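Local coordinates for protein FMN-dependent NADH:quinone oxidoreductase 1 (Bacillus anthracis, PDB 3U7I) that probably uses FMN and NADH to reduce electrophilic quinones and to cleave the azo bond of aromatic azo compounds, acting as a homodimer, at residues 92-104 with 138-150. Residues are numbered along the deposited sequence; the frame is centred on the assembly and turned at random. Where two conformers were deposited one is given.
Sequences FKSANTYVIVLPL and LKDGRRMLVIQAS
Strands 97-103 and 143-149 pair through alternating backbone bonds that run from Arg143 N to Asn96 O at one end to Leu104 N to Ala149 O at the other. Their axes lie 4.7 Å apart with N-to-C directions diverging by 13°, so the pair is parallel. These are the central strand of the five-stranded flavodoxin-like sheet and its neighbour toward 181-187, joined through a crossover that includes helix 111-120.

Polar side chains fasten the N-terminal end. The Arg142 chain is extended from CG to NE and reaches the turn at 93-95, where NH2 donates to Lys93 O at 2.7 Å, to Tyr98 OH at 3.1 Å and, weakly, to Ala95 O. Tyr98 OH in turn donates a hydrogen bond to Phe92 O at 2.7 Å. The Tyr98 ring and Arg142 guanidinium planes are 10° apart, and Arg142 CD lies at the ring edge, so the groups meet edge to edge and not as a stack. On the side of NE and NH1, Asp140 takes the guanidinium side-on, one nitrogen to each oxygen, and a water links NH1 to Lys93 O. Arg143, bent at chi2 (94°) and chi3, folds back so that NE and NH2 both meet Thr97 OG1 in the guanidinium plane; NH2 also bonds Leu213 O.

Apolar contacts line both sheet faces. Beside Tyr98, Phe174 of helix 165-177 touches both Ile100 and selenomethionine Met144. Farther along, Leu102 CD2 meets Val146 CG1 at 3.5 Å. Across the sheet, Val99 and Leu145 both touch Phe30 of helix 22-37.

At the C-terminal end, Ala149 adjoins Ser23, a predicted FMN-binding residue. The chemistry thus implies a largely apolar strand pair whose N-terminal end carries a buried arginine, its charge probably balanced by Asp140, with the Lys93 and Ala95 carbonyls accepting its N-H groups.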
loop_
_atom_site.group_PDB
_atom_site.type_symbol
_atom_site.label_atom_id
_atom_site.label_comp_id
_atom_site.label_asym_id
_atom_site.label_seq_id
_atom_site.Cartn_x
_atom_site.Cartn_y
_atom_site.Cartn_z
ATOM N N PHE C 92 2.218 -10.023 -16.888
ATOM C CA PHE C 92 3.075 -10.373 -15.751
ATOM C C PHE C 92 3.624 -11.816 -15.852
ATOM O O PHE C 92 4.820 -12.054 -15.677
ATOM C CB PHE C 92 2.336 -10.140 -14.412
ATOM C CG PHE C 92 3.154 -10.494 -13.204
ATOM C CD1 PHE C 92 4.079 -9.592 -12.687
ATOM C CD2 PHE C 92 3.019 -11.727 -12.599
ATOM C CE1 PHE C 92 4.848 -9.918 -11.580
ATOM C CE2 PHE C 92 3.788 -12.064 -11.493
ATOM C CZ PHE C 92 4.703 -11.159 -10.983
ATOM N N LYS C 93 2.757 -12.780 -16.131
ATOM C CA LYS C 93 3.189 -14.176 -16.201
ATOM C C LYS C 93 4.164 -14.453 -17.347
ATOM O O LYS C 93 4.910 -15.431 -17.311
ATOM C CB LYS C 93 1.979 -15.120 -16.279
ATOM C CG LYS C 93 1.165 -15.169 -14.985
ATOM C CD LYS C 93 0.001 -16.157 -15.054
ATOM C CE LYS C 93 0.494 -17.590 -15.187
ATOM N NZ LYS C 93 -0.632 -18.559 -15.193
ATOM N N SER C 94 4.160 -13.592 -18.365
ATOM C CA SER C 94 4.934 -13.858 -19.583
ATOM C C SER C 94 6.401 -13.476 -19.431
ATOM O O SER C 94 7.231 -13.895 -20.234
ATOM C CB SER C 94 4.344 -13.100 -20.773
ATOM O OG SER C 94 4.618 -11.712 -20.669
ATOM N N ALA C 95 6.694 -12.670 -18.407
ATOM C CA ALA C 95 8.038 -12.153 -18.137
ATOM C C ALA C 95 8.819 -13.027 -17.145
ATOM O O ALA C 95 8.247 -13.549 -16.187
ATOM C CB ALA C 95 7.937 -10.725 -17.599
ATOM N N ASN C 96 10.125 -13.183 -17.360
ATOM C CA ASN C 96 10.942 -13.867 -16.355
ATOM C C ASN C 96 11.923 -12.931 -15.647
ATOM O O ASN C 96 12.676 -13.355 -14.768
ATOM C CB ASN C 96 11.650 -15.106 -16.921
ATOM C CG ASN C 96 12.856 -14.760 -17.744
ATOM O OD1 ASN C 96 12.809 -13.857 -18.572
ATOM N ND2 ASN C 96 13.957 -15.469 -17.515
ATOM N N THR C 97 11.891 -11.655 -16.031
ATOM C CA THR C 97 12.676 -10.605 -15.380
ATOM C C THR C 97 11.771 -9.391 -15.140
ATOM O O THR C 97 11.092 -8.916 -16.061
ATOM C CB THR C 97 13.925 -10.200 -16.224
ATOM O OG1 THR C 97 14.762 -11.346 -16.450
ATOM C CG2 THR C 97 14.733 -9.102 -15.525
ATOM N N TYR C 98 11.741 -8.905 -13.900
ATOM C CA TYR C 98 10.866 -7.794 -13.535
ATOM C C TYR C 98 11.695 -6.629 -13.026
ATOM O O TYR C 98 12.659 -6.829 -12.286
ATOM C CB TYR C 98 9.876 -8.211 -12.439
ATOM C CG TYR C 98 9.021 -9.407 -12.803
ATOM C CD1 TYR C 98 7.887 -9.258 -13.609
ATOM C CD2 TYR C 98 9.346 -10.685 -12.345
ATOM C CE1 TYR C 98 7.103 -10.353 -13.956
ATOM C CE2 TYR C 98 8.572 -11.785 -12.682
ATOM C CZ TYR C 98 7.447 -11.616 -13.489
ATOM O OH TYR C 98 6.663 -12.707 -13.830
ATOM N N VAL C 99 11.331 -5.412 -13.424
ATOM C CA VAL C 99 11.968 -4.218 -12.858
ATOM C C VAL C 99 10.913 -3.258 -12.307
ATOM O O VAL C 99 10.117 -2.701 -13.069
ATOM C CB VAL C 99 12.884 -3.480 -13.881
ATOM C CG1 VAL C 99 13.569 -2.269 -13.221
ATOM C CG2 VAL C 99 13.932 -4.437 -14.452
ATOM N N ILE C 100 10.906 -3.075 -10.988
ATOM C CA ILE C 100 9.985 -2.139 -10.343
ATOM C C ILE C 100 10.665 -0.806 -10.027
ATOM O O ILE C 100 11.708 -0.764 -9.372
ATOM C CB ILE C 100 9.359 -2.736 -9.046
ATOM C CG1 ILE C 100 8.464 -3.931 -9.394
ATOM C CG2 ILE C 100 8.592 -1.647 -8.262
ATOM C CD1 ILE C 100 7.787 -4.593 -8.199
ATOM N N VAL C 101 10.066 0.279 -10.511
ATOM C CA VAL C 101 10.565 1.632 -10.257
ATOM C C VAL C 101 9.561 2.398 -9.383
ATOM O O VAL C 101 8.390 2.536 -9.739
ATOM C CB VAL C 101 10.821 2.404 -11.585
ATOM C CG1 VAL C 101 11.588 3.713 -11.336
ATOM C CG2 VAL C 101 11.567 1.504 -12.593
ATOM N N LEU C 102 10.014 2.889 -8.237
ATOM C CA LEU C 102 9.116 3.625 -7.354
ATOM C C LEU C 102 9.838 4.665 -6.528
ATOM O O LEU C 102 11.010 4.483 -6.169
ATOM C CB LEU C 102 8.383 2.677 -6.403
ATOM C CG LEU C 102 9.217 2.057 -5.277
ATOM C CD1 LEU C 102 8.322 1.548 -4.146
ATOM C CD2 LEU C 102 10.097 0.943 -5.838
ATOM N N PRO C 103 9.140 5.778 -6.245
ATOM C CA PRO C 103 9.526 6.682 -5.162
ATOM C C PRO C 103 8.914 6.157 -3.868
ATOM O O PRO C 103 7.765 5.710 -3.874
ATOM C CB PRO C 103 8.870 8.005 -5.563
ATOM C CG PRO C 103 7.671 7.610 -6.331
ATOM C CD PRO C 103 8.019 6.316 -7.039
ATOM N N LEU C 104 9.680 6.177 -2.785
ATOM C CA LEU C 104 9.162 5.795 -1.479
ATOM C C LEU C 104 8.513 7.011 -0.838
ATOM O O LEU C 104 9.202 7.985 -0.495
ATOM C CB LEU C 104 10.281 5.270 -0.574
ATOM C CG LEU C 104 9.856 4.833 0.829
ATOM C CD1 LEU C 104 8.819 3.722 0.748
ATOM C CD2 LEU C 104 11.058 4.382 1.640
ATOM N N LEU C 138 4.845 -19.510 -9.524
ATOM C CA LEU C 138 5.909 -19.020 -10.394
ATOM C C LEU C 138 7.284 -19.345 -9.820
ATOM O O LEU C 138 8.125 -18.456 -9.664
ATOM C CB LEU C 138 5.776 -17.510 -10.613
ATOM C CG LEU C 138 4.426 -17.017 -11.148
ATOM C CD1 LEU C 138 4.443 -15.505 -11.297
ATOM C CD2 LEU C 138 4.058 -17.688 -12.463
ATOM N N LYS C 139 7.507 -20.618 -9.512
ATOM C CA LYS C 139 8.770 -21.054 -8.929
ATOM C C LYS C 139 9.706 -21.582 -10.013
ATOM O O LYS C 139 10.153 -22.721 -9.948
ATOM C CB LYS C 139 8.522 -22.132 -7.868
ATOM C CG LYS C 139 7.401 -21.782 -6.894
ATOM C CD LYS C 139 7.693 -22.265 -5.481
ATOM C CE LYS C 139 6.620 -21.778 -4.510
ATOM N NZ LYS C 139 7.187 -21.248 -3.233
ATOM N N ASP C 140 10.006 -20.745 -11.004
ATOM C CA ASP C 140 10.773 -21.178 -12.174
ATOM C C ASP C 140 11.992 -20.300 -12.507
ATOM O O ASP C 140 12.370 -20.181 -13.676
ATOM C CB ASP C 140 9.853 -21.295 -13.401
ATOM C CG ASP C 140 8.850 -20.147 -13.502
ATOM O OD1 ASP C 140 7.959 -20.206 -14.371
ATOM O OD2 ASP C 140 8.933 -19.194 -12.703
ATOM N N GLY C 141 12.607 -19.698 -11.489
ATOM C CA GLY C 141 13.845 -18.954 -11.680
ATOM C C GLY C 141 13.717 -17.540 -12.245
ATOM O O GLY C 141 14.641 -17.029 -12.889
ATOM N N ARG C 142 12.580 -16.898 -12.001
ATOM C CA ARG C 142 12.394 -15.526 -12.440
ATOM C C ARG C 142 13.202 -14.583 -11.556
ATOM O O ARG C 142 13.625 -14.959 -10.463
ATOM C CB ARG C 142 10.907 -15.150 -12.429
ATOM C CG ARG C 142 10.047 -16.137 -13.198
ATOM C CD ARG C 142 8.566 -15.804 -13.155
ATOM N NE ARG C 142 7.808 -16.886 -13.777
ATOM C CZ ARG C 142 6.840 -16.735 -14.681
ATOM N NH1 ARG C 142 6.239 -17.814 -15.171
ATOM N NH2 ARG C 142 6.469 -15.529 -15.089
ATOM N N ARG C 143 13.414 -13.361 -12.033
ATOM C CA ARG C 143 14.250 -12.399 -11.319
ATOM C C ARG C 143 13.545 -11.058 -11.143
ATOM O O ARG C 143 12.780 -10.618 -12.000
ATOM C CB ARG C 143 15.586 -12.181 -12.036
ATOM C CG ARG C 143 16.379 -13.434 -12.319
ATOM C CD ARG C 143 16.089 -13.992 -13.725
ATOM N NE ARG C 143 16.320 -12.999 -14.775
ATOM C CZ ARG C 143 17.492 -12.791 -15.372
ATOM N NH1 ARG C 143 18.560 -13.505 -15.026
ATOM N NH2 ARG C 143 17.600 -11.862 -16.316
HETATM N N MSE C 144 13.831 -10.399 -10.031
HETATM C CA MSE C 144 13.219 -9.110 -9.737
HETATM C C MSE C 144 14.265 -8.105 -9.269
HETATM O O MSE C 144 15.114 -8.412 -8.429
HETATM C CB MSE C 144 12.107 -9.255 -8.686
HETATM C CG MSE C 144 11.701 -7.943 -8.001
HETATM SE SE MSE C 144 10.594 -6.694 -9.057
HETATM C CE MSE C 144 8.985 -7.790 -9.258
ATOM N N LEU C 145 14.195 -6.904 -9.835
ATOM C CA LEU C 145 15.025 -5.782 -9.416
ATOM C C LEU C 145 14.107 -4.631 -9.047
ATOM O O LEU C 145 13.225 -4.259 -9.820
ATOM C CB LEU C 145 15.978 -5.351 -10.530
ATOM C CG LEU C 145 16.830 -4.112 -10.237
ATOM C CD1 LEU C 145 17.921 -4.419 -9.205
ATOM C CD2 LEU C 145 17.437 -3.569 -11.531
ATOM N N VAL C 146 14.301 -4.073 -7.858
ATOM C CA VAL C 146 13.520 -2.918 -7.435
ATOM C C VAL C 146 14.420 -1.684 -7.405
ATOM O O VAL C 146 15.510 -1.727 -6.833
ATOM C CB VAL C 146 12.898 -3.145 -6.041
ATOM C CG1 VAL C 146 12.178 -1.885 -5.565
ATOM C CG2 VAL C 146 11.951 -4.329 -6.069
ATOM N N ILE C 147 13.986 -0.607 -8.051
ATOM C CA ILE C 147 14.721 0.654 -8.027
ATOM C C ILE C 147 13.928 1.659 -7.197
ATOM O O ILE C 147 12.893 2.165 -7.635
ATOM C CB ILE C 147 14.958 1.210 -9.461
ATOM C CG1 ILE C 147 15.917 0.291 -10.232
ATOM C CG2 ILE C 147 15.513 2.628 -9.400
ATOM C CD1 ILE C 147 16.054 0.640 -11.700
ATOM N N GLN C 148 14.430 1.973 -6.009
ATOM C CA GLN C 148 13.702 2.835 -5.068
ATOM C C GLN C 148 14.462 4.099 -4.686
ATOM O O GLN C 148 15.585 4.021 -4.183
ATOM C CB GLN C 148 13.353 2.047 -3.792
ATOM C CG GLN C 148 12.686 2.860 -2.674
ATOM C CD GLN C 148 12.373 2.006 -1.446
ATOM O OE1 GLN C 148 11.292 1.413 -1.347
ATOM N NE2 GLN C 148 13.320 1.933 -0.508
ATOM N N ALA C 149 13.846 5.259 -4.918
ATOM C CA ALA C 149 14.412 6.540 -4.489
ATOM C C ALA C 149 13.706 6.974 -3.226
ATOM O O ALA C 149 12.476 6.894 -3.151
ATOM C CB ALA C 149 14.234 7.603 -5.567
ATOM N N SER C 150 14.468 7.437 -2.234
ATOM C CA SER C 150 13.884 7.827 -0.954
ATOM C C SER C 150 14.600 9.025 -0.364
ATOM O O SER C 150 15.800 9.204 -0.571
ATOM C CB SER C 150 13.907 6.658 0.045
ATOM O OG SER C 150 15.232 6.215 0.325
HETATM O O HOH W 1 3.921 -18.205 -16.822
#